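Local coordinates for protein thiosulfate sulfurtransferase TUM1 (Saccharomyces cerevisiae, PDB 3UTN) that accepts persulfide sulfur from NFS1 and passes it to UBA4 in the pathway for 2-thiolation of the wobble uridine of tRNAs, at residues H45-V50 / I115-D120; Q111-L116 / H139-L144. One frame throughout, in Å; residues are numbered along the deposited sequence.

In the fold
After strand 28-30 and helix 32-41 the chain lays down strand 47-51, then travels through helix 63-69, strand 77-78 and helix 98-107 before strand 115-119 returns beside it; contact 1 closes this long excursion. Contact 2 closes a shorter one, leaving strand 115-119 through helix 127-136 and coming back as strand 141-145. The two loops neither nest nor cross: they follow one another, joined at Ile115, whose backbone bonds to the 45-50 side, and Leu116, whose backbone bonds to strand 141-145. Together they assemble three adjacent strands of the parallel sheet in the N-terminal rhodanese domain, away from catalytic Cys282. Beside the sheet, Arg46 pairs with Asp114 and His45 with Asp113, linking the contacts directly.

Contact 1 (H45-V50 / I115-D120); sequences HRIVPV and ILVVYD
Arg46, Val48 and Val50 are zipped to Ile115, Val117 and Tyr119 by five backbone hydrogen bonds, the pattern of neighbouring parallel strands. Val48 takes part through both backbone groups: its N donates to Ile115 O at 2.7 Å, and its O receives Val117 N at 2.9 Å. Pro49 suits the position between, because its carbonyl bonds to Ile77 on the far side and its missing N-H costs nothing in this pairing. On one face Ile47 and Ile115 lie side by side, CG1 of Ile47 against CB of Ile115 at 3.8 Å, while the His45 side chain crosses that of Ile115 at about a right angle, CB touching CG1. On the other, Leu116 CD2 packs against both Val48 CB and Val50 CG2; the branched valines favour an extended backbone. With CG set between its own N and carbonyl carbon (chi1 62°), Tyr119 turns its ring back toward Pro49, whose CB meets the ring edge at CE1, 3.6 Å away. Its hydroxyl is bonded to Ser76 and to the backbone N of Ile73, so an alanine here would probably leave both without this partner and open a gap beside Pro49. Helix 32-41 covers Ile47, Ile115 and Val117, helix 127-136 covers Leu116 and Val118, and strands 77-78 and 141-145 flank the pair.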
loop_
_atom_site.group_PDB
_atom_site.type_symbol
_atom_site.label_atom_id
_atom_site.label_comp_id
_atom_site.label_asym_id
_atom_site.label_seq_id
_atom_site.Cartn_x
_atom_site.Cartn_y
_atom_site.Cartn_z
ATOM N N HIS A 45 5.037 -22.836 -8.928
ATOM C CA HIS A 45 4.928 -22.042 -7.712
ATOM C C HIS A 45 3.592 -22.146 -7.069
ATOM O O HIS A 45 2.565 -22.075 -7.729
ATOM C CB HIS A 45 5.218 -20.577 -8.002
ATOM C CG HIS A 45 6.480 -20.347 -8.792
ATOM N ND1 HIS A 45 7.693 -20.663 -8.316
ATOM C CD2 HIS A 45 6.683 -19.789 -10.052
ATOM C CE1 HIS A 45 8.628 -20.340 -9.223
ATOM N NE2 HIS A 45 8.008 -19.799 -10.286
ATOM N N ARG A 46 3.585 -22.300 -5.758
ATOM C CA ARG A 46 2.345 -22.205 -5.030
ATOM C C ARG A 46 1.823 -20.785 -5.192
ATOM O O ARG A 46 2.589 -19.825 -5.153
ATOM C CB ARG A 46 2.580 -22.523 -3.569
ATOM C CG ARG A 46 1.344 -22.987 -2.838
ATOM C CD ARG A 46 1.739 -23.539 -1.490
ATOM N NE ARG A 46 2.347 -22.503 -0.663
ATOM C CZ ARG A 46 2.585 -22.621 0.638
ATOM N NH1 ARG A 46 2.275 -23.740 1.281
ATOM N NH2 ARG A 46 3.139 -21.614 1.295
ATOM N N ILE A 47 0.526 -20.654 -5.421
ATOM C CA ILE A 47 -0.059 -19.332 -5.502
ATOM C C ILE A 47 -0.878 -19.110 -4.259
ATOM O O ILE A 47 -1.859 -19.805 -3.993
ATOM C CB ILE A 47 -0.890 -19.114 -6.766
ATOM C CG1 ILE A 47 0.030 -19.172 -7.983
ATOM C CG2 ILE A 47 -1.596 -17.765 -6.697
ATOM C CD1 ILE A 47 -0.713 -19.257 -9.286
ATOM N N VAL A 48 -0.427 -18.148 -3.482
ATOM C CA VAL A 48 -1.034 -17.887 -2.213
ATOM C C VAL A 48 -1.622 -16.511 -2.327
ATOM O O VAL A 48 -0.897 -15.520 -2.311
ATOM C CB VAL A 48 -0.013 -17.959 -1.069
ATOM C CG1 VAL A 48 -0.689 -17.621 0.250
ATOM C CG2 VAL A 48 0.615 -19.338 -1.017
ATOM N N PRO A 49 -2.945 -16.451 -2.511
ATOM C CA PRO A 49 -3.593 -15.171 -2.448
ATOM C C PRO A 49 -3.428 -14.690 -1.035
ATOM O O PRO A 49 -3.375 -15.483 -0.101
ATOM C CB PRO A 49 -5.052 -15.498 -2.738
ATOM C CG PRO A 49 -5.007 -16.788 -3.469
ATOM C CD PRO A 49 -3.901 -17.530 -2.796
ATOM N N VAL A 50 -3.282 -13.392 -0.892
ATOM C CA VAL A 50 -3.003 -12.833 0.392
ATOM C C VAL A 50 -4.060 -11.788 0.580
ATOM O O VAL A 50 -4.061 -10.768 -0.083
ATOM C CB VAL A 50 -1.607 -12.210 0.436
ATOM C CG1 VAL A 50 -1.349 -11.599 1.801
ATOM C CG2 VAL A 50 -0.557 -13.261 0.124
ATOM N N ILE A 115 3.887 -17.545 -5.080
ATOM C CA ILE A 115 3.385 -16.376 -5.755
ATOM C C ILE A 115 2.330 -15.818 -4.812
ATOM O O ILE A 115 1.310 -16.453 -4.552
ATOM C CB ILE A 115 2.761 -16.722 -7.103
ATOM C CG1 ILE A 115 3.830 -17.231 -8.068
ATOM C CG2 ILE A 115 2.055 -15.504 -7.663
ATOM C CD1 ILE A 115 3.275 -17.785 -9.361
ATOM N N LEU A 116 2.607 -14.650 -4.263
ATOM C CA LEU A 116 1.660 -14.038 -3.372
ATOM C C LEU A 116 0.811 -13.120 -4.187
ATOM O O LEU A 116 1.305 -12.291 -4.938
ATOM C CB LEU A 116 2.354 -13.293 -2.242
ATOM C CG LEU A 116 3.222 -14.206 -1.379
ATOM C CD1 LEU A 116 3.936 -13.381 -0.328
ATOM C CD2 LEU A 116 2.414 -15.321 -0.733
ATOM N N VAL A 117 -0.484 -13.313 -4.084
ATOM C CA VAL A 117 -1.377 -12.451 -4.797
ATOM C C VAL A 117 -2.183 -11.727 -3.758
ATOM O O VAL A 117 -3.073 -12.278 -3.128
ATOM C CB VAL A 117 -2.251 -13.199 -5.801
ATOM C CG1 VAL A 117 -3.177 -12.207 -6.477
ATOM C CG2 VAL A 117 -1.372 -13.911 -6.827
ATOM N N VAL A 118 -1.843 -10.468 -3.586
ATOM C CA VAL A 118 -2.388 -9.717 -2.506
ATOM C C VAL A 118 -3.667 -9.087 -2.966
ATOM O O VAL A 118 -3.780 -8.612 -4.086
ATOM C CB VAL A 118 -1.426 -8.629 -2.054
ATOM C CG1 VAL A 118 -2.015 -7.907 -0.862
ATOM C CG2 VAL A 118 -0.092 -9.254 -1.696
ATOM N N TYR A 119 -4.637 -9.089 -2.079
ATOM C CA TYR A 119 -5.847 -8.384 -2.352
ATOM C C TYR A 119 -6.362 -7.915 -1.028
ATOM O O TYR A 119 -5.834 -8.267 0.023
ATOM C CB TYR A 119 -6.847 -9.303 -3.039
ATOM C CG TYR A 119 -7.281 -10.493 -2.229
ATOM C CD1 TYR A 119 -6.488 -11.638 -2.142
ATOM C CD2 TYR A 119 -8.488 -10.478 -1.552
ATOM C CE1 TYR A 119 -6.899 -12.730 -1.402
ATOM C CE2 TYR A 119 -8.913 -11.564 -0.825
ATOM C CZ TYR A 119 -8.119 -12.683 -0.755
ATOM O OH TYR A 119 -8.556 -13.746 -0.026
ATOM N N ASP A 120 -7.386 -7.095 -1.086
ATOM C CA ASP A 120 -8.091 -6.742 0.112
ATOM C C ASP A 120 -9.541 -6.597 -0.271
ATOM O O ASP A 120 -9.871 -6.568 -1.459
ATOM C CB ASP A 120 -7.502 -5.478 0.744
ATOM C CG ASP A 120 -7.595 -4.269 -0.147
ATOM O OD1 ASP A 120 -8.510 -4.189 -0.988
ATOM O OD2 ASP A 120 -6.755 -3.371 0.012
#

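Contact 2 (Q111-L116 / H139-L144); sequences QKDDIL and HPKVYL. With DMS (dimethyl sulfoxide), chain B.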
loop_
_atom_site.group_PDB
_atom_site.type_symbol
_atom_site.label_atom_id
_atom_site.label_comp_id
_atom_site.label_asym_id
_atom_site.label_seq_id
_atom_site.Cartn_x
_atom_site.Cartn_y
_atom_site.Cartn_z
ATOM N N GLN A 111 5.832 -19.554 1.723
ATOM C CA GLN A 111 7.145 -20.013 1.318
ATOM C C GLN A 111 7.715 -18.932 0.431
ATOM O O GLN A 111 6.969 -18.199 -0.215
ATOM C CB GLN A 111 7.061 -21.336 0.558
ATOM C CG GLN A 111 6.429 -22.490 1.331
ATOM C CD GLN A 111 7.339 -23.082 2.398
ATOM O OE1 GLN A 111 8.456 -22.607 2.626
ATOM N NE2 GLN A 111 6.861 -24.135 3.056
ATOM N N LYS A 112 9.035 -18.830 0.399
ATOM C CA LYS A 112 9.693 -17.863 -0.461
ATOM C C LYS A 112 9.211 -17.988 -1.899
ATOM O O LYS A 112 9.053 -16.991 -2.585
ATOM C CB LYS A 112 11.210 -18.042 -0.410
ATOM C CG LYS A 112 11.986 -16.931 -1.101
ATOM C CD LYS A 112 11.763 -15.582 -0.425
ATOM C CE LYS A 112 12.114 -15.622 1.051
ATOM N NZ LYS A 112 13.546 -15.972 1.244
ATOM N N ASP A 113 8.970 -19.217 -2.339
ATOM C CA ASP A 113 8.626 -19.467 -3.729
ATOM C C ASP A 113 7.176 -19.145 -4.054
ATOM O O ASP A 113 6.788 -19.150 -5.218
ATOM C CB ASP A 113 8.921 -20.912 -4.119
ATOM C CG ASP A 113 8.903 -21.113 -5.613
ATOM O OD1 ASP A 113 9.572 -20.322 -6.314
ATOM O OD2 ASP A 113 8.215 -22.042 -6.091
ATOM N N ASP A 114 6.378 -18.883 -3.025
ATOM C CA ASP A 114 4.970 -18.596 -3.227
ATOM C C ASP A 114 4.794 -17.411 -4.131
ATOM O O ASP A 114 5.463 -16.398 -3.985
ATOM C CB ASP A 114 4.276 -18.286 -1.911
ATOM C CG ASP A 114 4.084 -19.502 -1.062
ATOM O OD1 ASP A 114 4.177 -20.626 -1.588
ATOM O OD2 ASP A 114 3.813 -19.328 0.136
ATOM N N ILE A 115 3.887 -17.545 -5.080
ATOM C CA ILE A 115 3.385 -16.376 -5.755
ATOM C C ILE A 115 2.330 -15.818 -4.812
ATOM O O ILE A 115 1.310 -16.453 -4.552
ATOM C CB ILE A 115 2.761 -16.722 -7.103
ATOM C CG1 ILE A 115 3.830 -17.231 -8.068
ATOM C CG2 ILE A 115 2.055 -15.504 -7.663
ATOM C CD1 ILE A 115 3.275 -17.785 -9.361
ATOM N N LEU A 116 2.607 -14.650 -4.263
ATOM C CA LEU A 116 1.660 -14.038 -3.372
ATOM C C LEU A 116 0.811 -13.120 -4.187
ATOM O O LEU A 116 1.305 -12.291 -4.938
ATOM C CB LEU A 116 2.354 -13.293 -2.242
ATOM C CG LEU A 116 3.222 -14.206 -1.379
ATOM C CD1 LEU A 116 3.936 -13.381 -0.328
ATOM C CD2 LEU A 116 2.414 -15.321 -0.733
ATOM N N HIS A 139 10.045 -10.605 -1.253
ATOM C CA HIS A 139 9.345 -11.780 -1.703
ATOM C C HIS A 139 9.371 -11.790 -3.197
ATOM O O HIS A 139 8.999 -10.804 -3.823
ATOM C CB HIS A 139 7.935 -11.871 -1.176
ATOM C CG HIS A 139 7.334 -13.218 -1.405
ATOM N ND1 HIS A 139 7.527 -14.232 -0.565
ATOM C CD2 HIS A 139 6.593 -13.717 -2.463
ATOM C CE1 HIS A 139 6.906 -15.321 -1.028
ATOM N NE2 HIS A 139 6.337 -15.007 -2.192
ATOM N N PRO A 140 9.857 -12.895 -3.788
ATOM C CA PRO A 140 10.178 -12.941 -5.205
ATOM C C PRO A 140 8.972 -12.636 -6.076
ATOM O O PRO A 140 9.063 -11.822 -6.989
ATOM C CB PRO A 140 10.637 -14.386 -5.410
ATOM C CG PRO A 140 11.194 -14.782 -4.091
ATOM C CD PRO A 140 10.268 -14.129 -3.098
ATOM N N LYS A 141 7.851 -13.278 -5.784
ATOM C CA LYS A 141 6.704 -13.178 -6.660
ATOM C C LYS A 141 5.520 -12.674 -5.888
ATOM O O LYS A 141 4.939 -13.373 -5.058
ATOM C CB LYS A 141 6.426 -14.514 -7.341
ATOM C CG LYS A 141 7.574 -14.967 -8.239
ATOM C CD LYS A 141 7.429 -16.418 -8.668
ATOM C CE LYS A 141 7.564 -17.381 -7.499
ATOM N NZ LYS A 141 8.879 -17.319 -6.797
ATOM N N VAL A 142 5.184 -11.425 -6.158
ATOM C CA VAL A 142 4.117 -10.785 -5.457
ATOM C C VAL A 142 3.265 -10.094 -6.483
ATOM O O VAL A 142 3.746 -9.345 -7.335
ATOM C CB VAL A 142 4.608 -9.756 -4.429
ATOM C CG1 VAL A 142 3.426 -9.205 -3.643
ATOM C CG2 VAL A 142 5.617 -10.384 -3.481
ATOM N N TYR A 143 1.984 -10.369 -6.390
ATOM C CA TYR A 143 1.041 -9.693 -7.214
ATOM C C TYR A 143 0.092 -8.984 -6.324
ATOM O O TYR A 143 -0.166 -9.399 -5.195
ATOM C CB TYR A 143 0.307 -10.681 -8.088
ATOM C CG TYR A 143 1.199 -11.284 -9.129
ATOM C CD1 TYR A 143 1.367 -10.671 -10.362
ATOM C CD2 TYR A 143 1.890 -12.461 -8.872
ATOM C CE1 TYR A 143 2.187 -11.221 -11.328
ATOM C CE2 TYR A 143 2.712 -13.021 -9.831
ATOM C CZ TYR A 143 2.854 -12.397 -11.055
ATOM O OH TYR A 143 3.679 -12.950 -12.000
ATOM N N LEU A 144 -0.401 -7.878 -6.835
ATOM C CA LEU A 144 -1.450 -7.186 -6.183
ATOM C C LEU A 144 -2.622 -7.463 -7.062
ATOM O O LEU A 144 -2.652 -7.037 -8.214
ATOM C CB LEU A 144 -1.156 -5.702 -6.150
ATOM C CG LEU A 144 -2.268 -4.887 -5.521
ATOM C CD1 LEU A 144 -2.472 -5.371 -4.100
ATOM C CD2 LEU A 144 -1.902 -3.421 -5.570
HETATM S S DMS B . 6.346 -9.467 -9.088
HETATM O O DMS B . 6.825 -10.125 -7.857
HETATM C C1 DMS B . 7.645 -9.388 -10.199
HETATM C C2 DMS B . 5.373 -10.573 -9.933
HETATM O O HOH W 1 7.917 -15.967 -4.598
#
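His139 reaches across to Asp114 and Leu116 just ahead of Lys141; the segment leads into the second strand of the beta-alpha-beta crossover of the rhodanese fold that runs from strand 115-119 through helix 127-136. Its NE2 donates to Asp114 O over a very short 2.4 Å, a length best read with caution, while ND1 is bonded to Tyr174. Leu116 CD1 sits over the centre of the imidazole, 3.4 Å from the ring centroid and only 8° off the normal, a CH-pi contact; Pro140 CD lies over the opposite face, offset toward the rim, as does the Lys112 carbonyl oxygen. A flat ring with two nitrogens can thus be covered on both faces and still bond at its rim. Pro140 also presses its CD on Lys112 CD at a tight 3.4 Å, crossing an aliphatic chain whose ammonium goes on to Glu175 O. Lys141 combines reach with a charge: its CD packs on Ile115 CG1, then bends at chi3 and chi4 carry NZ to Asp113 OD1, where NZ meets it from above the carboxylate plane in a 3.1 Å salt bridge. The other oxygen, Asp113 OD2, holds His45. One water gathers Lys141 N and NZ and donates to Lys112 O and Asp114 O, tying the type I turn 111-114 to Lys141. Sheet pairing then takes over, with Leu116 N donating almost straight (172°) to Lys141 O at 2.8 Å. Val142, turned to the same face as Leu116, touches Leu134 of the crossover helix, and its N donates to a dimethyl sulfoxide, probably from the crystallisation liquor. Tyr143 N donates to Leu116 O; the ring edge is met by Ile115 CG2, 3.3 Å from CD2, and C2 of that solvent molecule rests over one face, 3.3 Å from Tyr143 CZ.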